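Local coordinates for N-acetylneuraminic acid (Sialic acid) synthetase (Leptospira borgpetersenii serovar Hardjo-bovis, PDB 6NCS), which probably acts as a sialic acid synthase, forming N-acylneuraminate or its 9-phosphate, and binds manganese, at residues A[26-31]-A[253-258]; A[40-45]-A[232-237]. All coordinates share one frame; numbering follows the deposited sequence.

How the contacts relate
Both contacts belong to the TIM barrel and lie on neighbouring parts of it. Contact 1 is core: strand 27-33 meets helix 249-266, and every residue that touches is buried. Contact 2 is partly buried, with Val-234 buried and Arg-45 exposed: the start of helix 40-52 meets the loop after strand 227-231. That loop leads on to helix 249-266, while helix 40-52 follows strand 27-33 in the chain. Both contacts thus link the same two regions of the chain through different elements. Their centres are about 17 Å apart. Tyr-232 connects them, since it also packs on Ala-30 and Glu-31. Contact 1 is apolar packing with no hydrogen bond across it. Contact 2 adds a guanidinium face and a water bridge.

Contact 1 of 2, residues A[26-31]-A[253-258]; sequences VFIIAE and AKLVTE
A short backbone hydrogen bond, Glu-258 N to Lys-254 O at 2.8 Å, holds the helical turn whose Leu-255 and Val-256 pack on Ile-28. No hydrogen bond crosses between 26-31 and 253-258. Ile-28 carries the contact from the strand side. Its CG1 branch stands opposite the carbonyl carbon (chi1 -64°), and the chain then runs extended to CD1 (chi2 172°). This long branch reaches the helix backbone: CD1 lies 3.6 Å from Val-256 CA. The same methyl meets the side chain of Val-256, with Ile-28 CD1 3.7 Å from Val-256 CG2. The shorter branch meets Leu-255 more loosely, Ile-28 CG2 to Leu-255 CD2 being 4.2 Å.

The strand itself is tied into the barrel on both sides, through backbone bonds to Ala-57 and to Ile-228 and Lys-230. Leu-255 also packs on Lys-230 and on Pro-217 and Leu-218 of helix 215-222. Its side chain is about 9 Å from that of His-231, a manganese ligand, and about 13 Å from the manganese, so the contact is near the site but not part of it. Burial and close packing of carbon atoms, Val-256 CA among them, join 26-31 to 253-258.

Contact 2 of 2, residues A[40-45]-A[232-237]; sequences LNLALR and YTVDRT
The first turns of helix 40-52 face the loop 232-237 across a CA-to-CA distance of 7.8 Å between Arg-45 and Val-234. Val-234 points toward the helix, and its CG2 methyl makes the closest contacts. Leu-42 runs past Val-234 in the opposite direction, and Leu-42 CD1 comes 3.6 Å from Val-234 CG2. Arg-45 crosses Val-234 at a slant and offers it a guanidinium face: Val-234 CG2 sits over its centre, 3.8 Å from Arg-45 CZ. The arginine gets there because its chain is extended from CG to NE (chi2 -179°, chi3 173°). Its charge is met by Glu-49, which forms a salt bridge with Arg-45 NE. A water adds a polar link, held by Val-234 O at 3.0 Å and weakly by Arg-45 NH2 at 3.1 Å.

Side chains of the loop also bond its own backbone. Thr-233 OG1 takes the Asp-235 backbone N at 3.1 Å in an ST turn. Asp-235 OD1 takes both Thr-237 OG1, at 2.6 Å, and Thr-237 N, at 2.9 Å, from one face of the carboxylate; the second bond makes an Asx turn. This is loop-to-helix packing at the C-terminal end of the strands of a TIM barrel, where the loop after the last strand meets the helix after the first.

Contact 1 of 2, residues A[26-31]-A[253-258]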
loop_
_atom_site.group_PDB
_atom_site.type_symbol
_atom_site.label_atom_id
_atom_site.label_comp_id
_atom_site.label_asym_id
_atom_site.label_seq_id
_atom_site.Cartn_x
_atom_site.Cartn_y
_atom_site.Cartn_z
ATOM N N VAL A 26 3.333 -13.550 -1.749
ATOM C CA VAL A 26 4.175 -13.019 -0.685
ATOM C C VAL A 26 4.727 -14.167 0.136
ATOM O O VAL A 26 3.980 -15.041 0.589
ATOM C CB VAL A 26 3.371 -12.057 0.197
ATOM C CG1 VAL A 26 4.247 -11.525 1.342
ATOM C CG2 VAL A 26 2.823 -10.923 -0.640
ATOM N N PHE A 27 6.039 -14.159 0.344
ATOM C CA PHE A 27 6.736 -15.168 1.130
ATOM C C PHE A 27 6.712 -14.736 2.591
ATOM O O PHE A 27 7.234 -13.669 2.926
ATOM C CB PHE A 27 8.165 -15.288 0.601
ATOM C CG PHE A 27 8.940 -16.425 1.167
ATOM C CD1 PHE A 27 8.762 -17.712 0.676
ATOM C CD2 PHE A 27 9.900 -16.203 2.145
ATOM C CE1 PHE A 27 9.508 -18.767 1.184
ATOM C CE2 PHE A 27 10.655 -17.258 2.662
ATOM C CZ PHE A 27 10.455 -18.535 2.182
ATOM N N ILE A 28 6.089 -15.538 3.458
ATOM C CA ILE A 28 5.866 -15.148 4.857
ATOM C C ILE A 28 6.765 -15.971 5.774
ATOM O O ILE A 28 6.707 -17.208 5.765
ATOM C CB ILE A 28 4.390 -15.298 5.248
ATOM C CG1 ILE A 28 3.546 -14.330 4.409
ATOM C CG2 ILE A 28 4.199 -14.962 6.743
ATOM C CD1 ILE A 28 2.058 -14.506 4.563
ATOM N N ILE A 29 7.565 -15.276 6.587
ATOM C CA ILE A 29 8.554 -15.875 7.479
ATOM C C ILE A 29 8.081 -15.666 8.906
ATOM O O ILE A 29 7.869 -14.525 9.326
ATOM C CB ILE A 29 9.943 -15.240 7.297
ATOM C CG1 ILE A 29 10.492 -15.489 5.887
ATOM C CG2 ILE A 29 10.931 -15.778 8.360
ATOM C CD1 ILE A 29 11.483 -14.383 5.447
ATOM N N ALA A 30 7.953 -16.758 9.660
ATOM C CA ALA A 30 7.699 -16.701 11.092
ATOM C C ALA A 30 9.048 -16.659 11.801
ATOM O O ALA A 30 9.818 -17.611 11.711
ATOM C CB ALA A 30 6.880 -17.918 11.525
ATOM N N GLU A 31 9.356 -15.545 12.475
ATOM C CA GLU A 31 10.644 -15.403 13.159
ATOM C C GLU A 31 10.478 -15.976 14.561
ATOM O O GLU A 31 9.946 -15.320 15.456
ATOM C CB GLU A 31 11.098 -13.939 13.162
ATOM C CG GLU A 31 12.066 -13.515 14.288
ATOM C CD GLU A 31 13.472 -14.081 14.155
ATOM O OE1 GLU A 31 14.440 -13.318 14.378
ATOM O OE2 GLU A 31 13.614 -15.282 13.840
ATOM N N ALA A 253 -1.710 -17.124 11.276
ATOM C CA ALA A 253 -2.591 -17.658 10.242
ATOM C C ALA A 253 -3.410 -16.545 9.603
ATOM O O ALA A 253 -3.644 -16.552 8.389
ATOM C CB ALA A 253 -3.509 -18.724 10.834
ATOM N N LYS A 254 -3.864 -15.585 10.410
ATOM C CA LYS A 254 -4.581 -14.439 9.858
ATOM C C LYS A 254 -3.669 -13.574 8.998
ATOM O O LYS A 254 -4.104 -13.046 7.966
ATOM C CB LYS A 254 -5.198 -13.619 10.995
ATOM C CG LYS A 254 -6.067 -12.470 10.560
ATOM C CD LYS A 254 -7.310 -12.994 9.860
ATOM C CE LYS A 254 -8.563 -12.304 10.357
ATOM N NZ LYS A 254 -9.774 -12.938 9.766
ATOM N N LEU A 255 -2.401 -13.414 9.403
ATOM C CA LEU A 255 -1.443 -12.693 8.567
ATOM C C LEU A 255 -1.328 -13.347 7.203
ATOM O O LEU A 255 -1.319 -12.662 6.174
ATOM C CB LEU A 255 -0.071 -12.645 9.249
ATOM C CG LEU A 255 1.092 -12.004 8.485
ATOM C CD1 LEU A 255 0.837 -10.519 8.161
ATOM C CD2 LEU A 255 2.376 -12.158 9.304
ATOM N N VAL A 256 -1.259 -14.676 7.173
ATOM C CA VAL A 256 -1.140 -15.387 5.902
ATOM C C VAL A 256 -2.377 -15.157 5.040
ATOM O O VAL A 256 -2.271 -14.837 3.849
ATOM C CB VAL A 256 -0.890 -16.886 6.150
ATOM C CG1 VAL A 256 -1.024 -17.674 4.851
ATOM C CG2 VAL A 256 0.514 -17.094 6.770
ATOM N N THR A 257 -3.574 -15.350 5.609
ATOM C CA THR A 257 -4.764 -15.280 4.758
ATOM C C THR A 257 -5.083 -13.843 4.379
ATOM O O THR A 257 -5.593 -13.584 3.278
ATOM C CB THR A 257 -5.987 -15.935 5.425
ATOM O OG1 THR A 257 -6.305 -15.276 6.655
ATOM C CG2 THR A 257 -5.728 -17.414 5.695
ATOM N N GLU A 258 -4.790 -12.895 5.265
ATOM C CA GLU A 258 -5.035 -11.502 4.919
ATOM C C GLU A 258 -4.021 -11.004 3.899
ATOM O O GLU A 258 -4.364 -10.193 3.035
ATOM C CB GLU A 258 -5.028 -10.638 6.177
ATOM C CG GLU A 258 -6.312 -10.797 7.015
ATOM C CD GLU A 258 -7.540 -10.198 6.329
ATOM O OE1 GLU A 258 -7.782 -8.981 6.479
ATOM O OE2 GLU A 258 -8.268 -10.947 5.646
#

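Contact 2 of 2, residues A[40-45]-A[232-237]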
loop_
_atom_site.group_PDB
_atom_site.type_symbol
_atom_site.label_atom_id
_atom_site.label_comp_id
_atom_site.label_asym_id
_atom_site.label_seq_id
_atom_site.Cartn_x
_atom_site.Cartn_y
_atom_site.Cartn_z
ATOM N N LEU A 40 14.080 -27.175 23.407
ATOM C CA LEU A 40 14.022 -27.801 22.088
ATOM C C LEU A 40 12.613 -28.272 21.755
ATOM O O LEU A 40 12.158 -28.122 20.616
ATOM C CB LEU A 40 15.006 -28.969 22.007
ATOM C CG LEU A 40 15.084 -29.700 20.663
ATOM C CD1 LEU A 40 15.407 -28.739 19.550
ATOM C CD2 LEU A 40 16.142 -30.800 20.736
ATOM N N ASN A 41 11.915 -28.868 22.726
ATOM C CA ASN A 41 10.549 -29.317 22.469
ATOM C C ASN A 41 9.630 -28.155 22.147
ATOM O O ASN A 41 8.696 -28.304 21.351
ATOM C CB ASN A 41 10.013 -30.098 23.665
ATOM C CG ASN A 41 10.667 -31.441 23.800
ATOM O OD1 ASN A 41 11.244 -31.946 22.838
ATOM N ND2 ASN A 41 10.597 -32.031 24.990
ATOM N N LEU A 42 9.874 -26.992 22.750
ATOM C CA LEU A 42 9.064 -25.826 22.426
ATOM C C LEU A 42 9.351 -25.345 21.012
ATOM O O LEU A 42 8.427 -24.978 20.273
ATOM C CB LEU A 42 9.313 -24.712 23.446
ATOM C CG LEU A 42 8.496 -23.433 23.270
ATOM C CD1 LEU A 42 7.004 -23.746 23.157
ATOM C CD2 LEU A 42 8.753 -22.481 24.448
ATOM N N ALA A 43 10.626 -25.354 20.613
ATOM C CA ALA A 43 10.970 -24.976 19.246
ATOM C C ALA A 43 10.326 -25.918 18.236
ATOM O O ALA A 43 9.860 -25.476 17.184
ATOM C CB ALA A 43 12.492 -24.958 19.073
ATOM N N LEU A 44 10.295 -27.222 18.538
ATOM C CA LEU A 44 9.630 -28.172 17.650
ATOM C C LEU A 44 8.136 -27.886 17.562
ATOM O O LEU A 44 7.545 -27.940 16.474
ATOM C CB LEU A 44 9.882 -29.605 18.135
ATOM C CG LEU A 44 11.316 -30.099 17.984
ATOM C CD1 LEU A 44 11.533 -31.404 18.756
ATOM C CD2 LEU A 44 11.663 -30.293 16.523
ATOM N N ARG A 45 7.514 -27.566 18.700
ATOM C CA ARG A 45 6.108 -27.179 18.702
ATOM C C ARG A 45 5.881 -25.920 17.878
ATOM O O ARG A 45 4.861 -25.793 17.190
ATOM C CB ARG A 45 5.628 -26.961 20.140
ATOM C CG ARG A 45 4.223 -26.410 20.242
ATOM C CD ARG A 45 3.815 -26.191 21.689
ATOM N NE ARG A 45 2.533 -25.504 21.776
ATOM C CZ ARG A 45 2.091 -24.886 22.862
ATOM N NH1 ARG A 45 2.835 -24.865 23.965
ATOM N NH2 ARG A 45 0.906 -24.289 22.843
ATOM N N TYR A 232 7.342 -14.433 16.201
ATOM C CA TYR A 232 6.369 -15.501 16.340
ATOM C C TYR A 232 6.583 -16.236 17.656
ATOM O O TYR A 232 7.720 -16.468 18.079
ATOM C CB TYR A 232 6.479 -16.434 15.120
ATOM C CG TYR A 232 5.849 -17.790 15.285
ATOM C CD1 TYR A 232 4.482 -17.921 15.502
ATOM C CD2 TYR A 232 6.615 -18.945 15.190
ATOM C CE1 TYR A 232 3.904 -19.169 15.655
ATOM C CE2 TYR A 232 6.038 -20.198 15.327
ATOM C CZ TYR A 232 4.684 -20.301 15.561
ATOM O OH TYR A 232 4.110 -21.543 15.704
ATOM N N THR A 233 5.474 -16.560 18.317
ATOM C CA THR A 233 5.468 -17.304 19.570
ATOM C C THR A 233 4.267 -18.234 19.546
ATOM O O THR A 233 3.252 -17.924 18.917
ATOM C CB THR A 233 5.389 -16.370 20.793
ATOM O OG1 THR A 233 5.360 -17.143 22.000
ATOM C CG2 THR A 233 4.134 -15.492 20.738
ATOM N N VAL A 234 4.371 -19.384 20.220
ATOM C CA VAL A 234 3.162 -20.191 20.351
ATOM C C VAL A 234 2.261 -19.700 21.470
ATOM O O VAL A 234 1.087 -20.083 21.510
ATOM C CB VAL A 234 3.437 -21.690 20.563
ATOM C CG1 VAL A 234 4.142 -22.277 19.341
ATOM C CG2 VAL A 234 4.203 -21.928 21.850
ATOM N N ASP A 235 2.762 -18.835 22.357
ATOM C CA ASP A 235 1.996 -18.406 23.522
ATOM C C ASP A 235 2.670 -17.213 24.191
ATOM O O ASP A 235 3.722 -17.366 24.818
ATOM C CB ASP A 235 1.863 -19.580 24.496
ATOM C CG ASP A 235 0.921 -19.297 25.662
ATOM O OD1 ASP A 235 0.389 -18.171 25.782
ATOM O OD2 ASP A 235 0.721 -20.228 26.466
ATOM N N ARG A 236 2.086 -16.016 24.059
ATOM C CA ARG A 236 2.674 -14.850 24.711
ATOM C C ARG A 236 2.674 -14.987 26.229
ATOM O O ARG A 236 3.534 -14.405 26.898
ATOM C CB ARG A 236 1.937 -13.568 24.306
ATOM C CG ARG A 236 2.368 -13.006 22.951
ATOM C CD ARG A 236 1.847 -11.586 22.728
ATOM N NE ARG A 236 0.399 -11.567 22.566
ATOM C CZ ARG A 236 -0.228 -11.789 21.413
ATOM N NH1 ARG A 236 0.461 -12.044 20.307
ATOM N NH2 ARG A 236 -1.555 -11.754 21.364
ATOM N N THR A 237 1.733 -15.751 26.794
ATOM C CA THR A 237 1.663 -15.854 28.250
ATOM C C THR A 237 2.893 -16.519 28.849
ATOM O O THR A 237 3.131 -16.374 30.052
ATOM C CB THR A 237 0.412 -16.620 28.693
ATOM O OG1 THR A 237 0.557 -18.011 28.386
ATOM C CG2 THR A 237 -0.826 -16.076 28.005
HETATM O O HOH W 1 -0.267 -22.544 20.568
#